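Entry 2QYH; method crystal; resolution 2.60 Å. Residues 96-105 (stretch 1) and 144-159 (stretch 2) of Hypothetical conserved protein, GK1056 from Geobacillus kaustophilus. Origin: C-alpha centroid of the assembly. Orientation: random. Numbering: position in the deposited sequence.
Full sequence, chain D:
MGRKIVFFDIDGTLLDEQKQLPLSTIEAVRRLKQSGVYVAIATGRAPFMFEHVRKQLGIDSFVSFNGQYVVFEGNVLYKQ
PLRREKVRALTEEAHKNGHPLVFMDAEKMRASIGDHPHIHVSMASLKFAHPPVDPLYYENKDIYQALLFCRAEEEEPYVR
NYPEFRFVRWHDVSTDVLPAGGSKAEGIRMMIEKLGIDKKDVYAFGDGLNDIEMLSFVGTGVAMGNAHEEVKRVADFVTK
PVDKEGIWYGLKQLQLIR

Stretch 1 (96-105) KNGHPLVFMD
Stretch 2 144-159: YQALLFCRAEEEEPYV

Residues 101-104 and 145-148 form neighbouring antiparallel β-strands, their N-to-C directions 167° apart and their axes approaching to 4.5 Å. The register pairs Leu-101 with Leu-148, Val-102 with Leu-147, Phe-103 with Ala-146 and Met-104 with Gln-145. CA-CA separations are 4.5 and 4.7 Å for the non-hydrogen-bonded pairs Leu-101/Leu-148 and Phe-103/Ala-146, and 4.8 and 5.5 Å for the hydrogen-bonded pairs Val-102/Leu-147 and Met-104/Gln-145. Extended torsions set this up: phi/psi is -132/165 at Leu-101, -130/128 at Val-102, -97/130 at Phe-103 and -121/134 at Met-104, against -168/154 at Gln-145, -138/171 at Ala-146, -127/130 at Leu-147 and -109/129 at Leu-148.

Val-102 and Leu-147 bond reciprocally: Leu-147 N donates to Val-102 O at 2.8 Å, and Val-102 N donates to Leu-147 O, an acceptor whose position is less certain. Toward one end, Met-104 N donates to Gln-145 O at 3.0 Å and Tyr-144 N to Met-104 O at 3.0 Å; toward the other, Phe-149 N reaches Pro-100 O at 2.9 Å. Proline lacks an amide hydrogen, but its carbonyl remains a good acceptor, so Pro-100 (phi/psi -89/169) can extend the ladder. Before it, Gly-98 turns the chain at 74/18, a positive phi that glycine tolerates easily.

Side chains alternate between the sheet's faces. Leu-101 (m, p) and Leu-148 (t, p) share one with Phe-103 (chi1 m) and Ala-146; the leucines touch through their CD1 atoms at 3.7 Å. Ala-146, opposite Phe-103 in the register, adds only a methyl to this face. On the other face, Val-102 (t) meets Leu-147 (m, t), CB to CB at 3.9 Å, while Val-102 CG2 lies 3.3 Å from Phe-149 CE1. Met-104, a selenomethionine in rotamer m, t, p, brings SE to 4.1 Å from Leu-147 CG; its flexible, polarizable chain fits this apolar surface. Phe-149 (chi1 -61°, chi2 81°) also packs its CB 3.7 Å from Pro-100 CG. At the far end, Tyr-144 (chi1 -62°, chi2 102°) presents its ring edge to Asp-105, with CD1 3.9 Å from Asp-105 CA.

The polar focus is His-99 (chi1 -60°, chi2 129°), buried and pointing toward the second stretch. Imidazole suits this place because both ring nitrogens can hydrogen-bond: NE2 donates to Glu-154 OE2 at 2.9 Å, and ND1 bonds Tyr-158 OH at 2.6 Å. Both oxygens lie at the ring edge, leaving one face for Cys-150 CB, 3.6 Å from the His-99 ring centroid in a CH-π contact. Glu-154 (m, t, chi3 -70°) is steadied by Arg-151 N, which donates to its OE1 at 2.8 Å. Tyr-158 (chi1 -60°, chi2 -64°), on the helix, also accepts at OH from Asn-97 ND2 at 3.2 Å; Asn-97 has chi1 -63° and chi2 -47°. The phenol hydroxyl thereby joins two residues of the loop preceding the strand.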

# COMPACT_ATOMS: atom_id res chain seq x y z
N LYS D 96 10.99 -22.69 -23.33
CA LYS D 96 11.34 -23.18 -24.66
C LYS D 96 10.76 -22.28 -25.73
O LYS D 96 11.33 -22.13 -26.81
CB LYS D 96 10.81 -24.60 -24.86
CG LYS D 96 11.36 -25.62 -23.87
CD LYS D 96 10.83 -27.02 -24.19
CE LYS D 96 11.18 -28.01 -23.09
NZ LYS D 96 12.64 -28.10 -22.83
N ASN D 97 9.62 -21.66 -25.44
CA ASN D 97 8.99 -20.76 -26.41
C ASN D 97 9.30 -19.29 -26.16
O ASN D 97 8.73 -18.42 -26.80
CB ASN D 97 7.47 -20.97 -26.41
CG ASN D 97 7.07 -22.36 -26.85
OD1 ASN D 97 7.58 -22.86 -27.85
ND2 ASN D 97 6.16 -22.98 -26.11
N GLY D 98 10.22 -19.03 -25.23
CA GLY D 98 10.59 -17.66 -24.92
C GLY D 98 9.53 -16.92 -24.12
O GLY D 98 9.52 -15.69 -24.06
N HIS D 99 8.63 -17.67 -23.50
CA HIS D 99 7.60 -17.08 -22.66
C HIS D 99 8.04 -17.16 -21.21
O HIS D 99 8.29 -18.24 -20.67
CB HIS D 99 6.29 -17.82 -22.85
CG HIS D 99 5.79 -17.78 -24.26
ND1 HIS D 99 5.40 -18.91 -24.94
CD2 HIS D 99 5.61 -16.75 -25.11
CE1 HIS D 99 5.01 -18.58 -26.16
NE2 HIS D 99 5.12 -17.27 -26.29
N PRO D 100 8.17 -16.00 -20.54
CA PRO D 100 8.60 -16.02 -19.14
C PRO D 100 7.40 -16.13 -18.21
O PRO D 100 6.24 -16.00 -18.64
CB PRO D 100 9.31 -14.69 -18.99
CG PRO D 100 8.43 -13.78 -19.81
CD PRO D 100 8.11 -14.62 -21.06
N LEU D 101 7.69 -16.38 -16.94
CA LEU D 101 6.65 -16.46 -15.92
C LEU D 101 7.09 -15.63 -14.74
O LEU D 101 8.25 -15.24 -14.62
CB LEU D 101 6.45 -17.90 -15.43
CG LEU D 101 5.86 -18.96 -16.34
CD1 LEU D 101 6.77 -19.22 -17.52
CD2 LEU D 101 5.67 -20.22 -15.52
N VAL D 102 6.14 -15.35 -13.86
CA VAL D 102 6.43 -14.63 -12.64
C VAL D 102 5.81 -15.48 -11.55
O VAL D 102 4.64 -15.87 -11.65
CB VAL D 102 5.83 -13.20 -12.65
CG1 VAL D 102 5.78 -12.64 -11.23
CG2 VAL D 102 6.68 -12.29 -13.53
N PHE D 103 6.61 -15.80 -10.54
CA PHE D 103 6.16 -16.61 -9.41
C PHE D 103 5.75 -15.71 -8.26
O PHE D 103 6.51 -14.82 -7.87
CB PHE D 103 7.29 -17.54 -8.97
CG PHE D 103 7.94 -18.26 -10.11
CD1 PHE D 103 7.23 -19.20 -10.84
CD2 PHE D 103 9.24 -17.94 -10.48
CE1 PHE D 103 7.82 -19.84 -11.94
CE2 PHE D 103 9.84 -18.57 -11.57
CZ PHE D 103 9.13 -19.51 -12.31
N MSE D 104 4.56 -15.95 -7.72
CA MSE D 104 4.01 -15.14 -6.63
C MSE D 104 3.68 -15.92 -5.35
O MSE D 104 3.08 -16.99 -5.40
CB MSE D 104 2.73 -14.47 -7.09
CG MSE D 104 2.84 -13.70 -8.38
SE MSE D 104 1.08 -13.32 -9.07
CE MSE D 104 0.53 -11.96 -7.82
N ASP D 105 4.09 -15.38 -4.21
CA ASP D 105 3.75 -15.98 -2.93
C ASP D 105 3.13 -14.85 -2.11
O ASP D 105 2.85 -13.79 -2.65
CB ASP D 105 4.96 -16.63 -2.24
CG ASP D 105 6.00 -15.63 -1.78
OD1 ASP D 105 5.78 -14.41 -1.87
OD2 ASP D 105 7.05 -16.10 -1.30
N TYR D 144 1.62 -19.51 -4.80
CA TYR D 144 0.17 -19.63 -4.78
C TYR D 144 -0.48 -19.27 -6.10
O TYR D 144 -1.64 -19.59 -6.35
CB TYR D 144 -0.42 -18.78 -3.67
CG TYR D 144 0.05 -19.20 -2.30
CD1 TYR D 144 1.04 -18.48 -1.63
CD2 TYR D 144 -0.46 -20.34 -1.69
CE1 TYR D 144 1.51 -18.90 -0.39
CE2 TYR D 144 0.01 -20.77 -0.46
CZ TYR D 144 0.99 -20.05 0.19
OH TYR D 144 1.46 -20.48 1.41
N GLN D 145 0.29 -18.61 -6.96
CA GLN D 145 -0.23 -18.19 -8.24
C GLN D 145 0.97 -17.74 -9.07
O GLN D 145 2.00 -17.35 -8.51
CB GLN D 145 -1.21 -17.03 -8.04
CG GLN D 145 -1.96 -16.59 -9.27
CD GLN D 145 -3.10 -15.64 -8.92
OE1 GLN D 145 -4.01 -16.00 -8.17
NE2 GLN D 145 -3.05 -14.43 -9.47
N ALA D 146 0.84 -17.82 -10.38
CA ALA D 146 1.94 -17.42 -11.25
C ALA D 146 1.40 -16.65 -12.43
O ALA D 146 0.19 -16.57 -12.63
CB ALA D 146 2.71 -18.65 -11.72
N LEU D 147 2.32 -16.06 -13.19
CA LEU D 147 1.96 -15.29 -14.36
C LEU D 147 2.73 -15.81 -15.56
O LEU D 147 3.94 -16.00 -15.50
CB LEU D 147 2.30 -13.82 -14.14
CG LEU D 147 1.47 -13.05 -13.11
CD1 LEU D 147 2.16 -11.74 -12.78
CD2 LEU D 147 0.07 -12.80 -13.65
N LEU D 148 2.00 -16.07 -16.64
CA LEU D 148 2.61 -16.56 -17.87
C LEU D 148 2.54 -15.41 -18.86
O LEU D 148 1.47 -14.83 -19.07
CB LEU D 148 1.84 -17.75 -18.43
CG LEU D 148 2.34 -18.29 -19.78
CD1 LEU D 148 3.75 -18.83 -19.63
CD2 LEU D 148 1.41 -19.38 -20.26
N PHE D 149 3.67 -15.08 -19.47
CA PHE D 149 3.67 -13.99 -20.42
C PHE D 149 3.74 -14.47 -21.86
O PHE D 149 4.80 -14.88 -22.35
CB PHE D 149 4.81 -13.03 -20.10
CG PHE D 149 4.69 -12.41 -18.74
CD1 PHE D 149 5.12 -13.11 -17.61
CD2 PHE D 149 4.10 -11.16 -18.57
CE1 PHE D 149 4.96 -12.57 -16.34
CE2 PHE D 149 3.94 -10.62 -17.31
CZ PHE D 149 4.37 -11.32 -16.19
N CYS D 150 2.59 -14.42 -22.52
CA CYS D 150 2.44 -14.82 -23.90
C CYS D 150 1.10 -14.25 -24.35
O CYS D 150 0.26 -13.88 -23.51
CB CYS D 150 2.41 -16.34 -24.03
SG CYS D 150 0.83 -17.10 -23.60
N ARG D 151 0.90 -14.18 -25.66
CA ARG D 151 -0.34 -13.65 -26.22
C ARG D 151 -1.40 -14.74 -26.32
O ARG D 151 -1.10 -15.93 -26.25
CB ARG D 151 -0.07 -13.03 -27.60
CG ARG D 151 0.85 -11.82 -27.54
CD ARG D 151 1.29 -11.36 -28.92
NE ARG D 151 2.18 -10.20 -28.85
CZ ARG D 151 1.79 -8.97 -28.53
NH1 ARG D 151 0.51 -8.73 -28.25
NH2 ARG D 151 2.68 -7.99 -28.48
N ALA D 152 -2.66 -14.33 -26.49
CA ALA D 152 -3.77 -15.27 -26.58
C ALA D 152 -3.61 -16.29 -27.71
O ALA D 152 -4.12 -17.40 -27.63
CB ALA D 152 -5.08 -14.50 -26.74
N GLU D 153 -2.88 -15.91 -28.75
CA GLU D 153 -2.64 -16.79 -29.89
C GLU D 153 -1.69 -17.92 -29.54
O GLU D 153 -1.66 -18.94 -30.23
CB GLU D 153 -2.05 -15.99 -31.06
CG GLU D 153 -2.89 -14.81 -31.53
CD GLU D 153 -2.96 -13.70 -30.50
OE1 GLU D 153 -1.89 -13.15 -30.14
OE2 GLU D 153 -4.07 -13.36 -30.05
N GLU D 154 -0.92 -17.76 -28.47
CA GLU D 154 0.05 -18.76 -28.07
C GLU D 154 -0.32 -19.65 -26.87
O GLU D 154 0.37 -20.64 -26.59
CB GLU D 154 1.38 -18.07 -27.75
CG GLU D 154 1.80 -17.04 -28.79
CD GLU D 154 2.96 -16.17 -28.31
OE1 GLU D 154 2.75 -15.34 -27.40
OE2 GLU D 154 4.07 -16.31 -28.85
N GLU D 155 -1.41 -19.32 -26.18
CA GLU D 155 -1.83 -20.07 -25.00
C GLU D 155 -2.38 -21.49 -25.18
O GLU D 155 -2.16 -22.35 -24.32
CB GLU D 155 -2.84 -19.25 -24.19
CG GLU D 155 -4.11 -18.92 -24.94
CD GLU D 155 -5.01 -17.97 -24.18
OE1 GLU D 155 -4.53 -16.88 -23.79
OE2 GLU D 155 -6.20 -18.31 -23.98
N GLU D 156 -3.08 -21.75 -26.29
CA GLU D 156 -3.66 -23.07 -26.55
C GLU D 156 -2.87 -24.26 -25.99
O GLU D 156 -3.39 -25.04 -25.20
CB GLU D 156 -3.86 -23.26 -28.06
CG GLU D 156 -4.27 -24.68 -28.47
CD GLU D 156 -5.64 -25.07 -27.98
OE1 GLU D 156 -5.90 -24.95 -26.76
OE2 GLU D 156 -6.47 -25.52 -28.80
N PRO D 157 -1.59 -24.41 -26.39
CA PRO D 157 -0.76 -25.52 -25.90
C PRO D 157 -0.74 -25.63 -24.38
O PRO D 157 -1.06 -26.68 -23.83
CB PRO D 157 0.62 -25.19 -26.47
CG PRO D 157 0.29 -24.49 -27.75
CD PRO D 157 -0.83 -23.56 -27.33
N TYR D 158 -0.36 -24.54 -23.71
CA TYR D 158 -0.29 -24.49 -22.25
C TYR D 158 -1.61 -24.92 -21.63
O TYR D 158 -1.65 -25.76 -20.73
CB TYR D 158 0.05 -23.07 -21.80
CG TYR D 158 1.37 -22.58 -22.31
CD1 TYR D 158 2.56 -23.19 -21.93
CD2 TYR D 158 1.44 -21.49 -23.19
CE1 TYR D 158 3.79 -22.74 -22.41
CE2 TYR D 158 2.66 -21.03 -23.68
CZ TYR D 158 3.83 -21.66 -23.28
OH TYR D 158 5.04 -21.21 -23.75
N VAL D 159 -2.70 -24.33 -22.12
CA VAL D 159 -4.03 -24.64 -21.65
C VAL D 159 -4.26 -26.15 -21.76
O VAL D 159 -4.72 -26.79 -20.82
CB VAL D 159 -5.11 -23.91 -22.49
CG1 VAL D 159 -6.51 -24.36 -22.07
CG2 VAL D 159 -4.97 -22.40 -22.34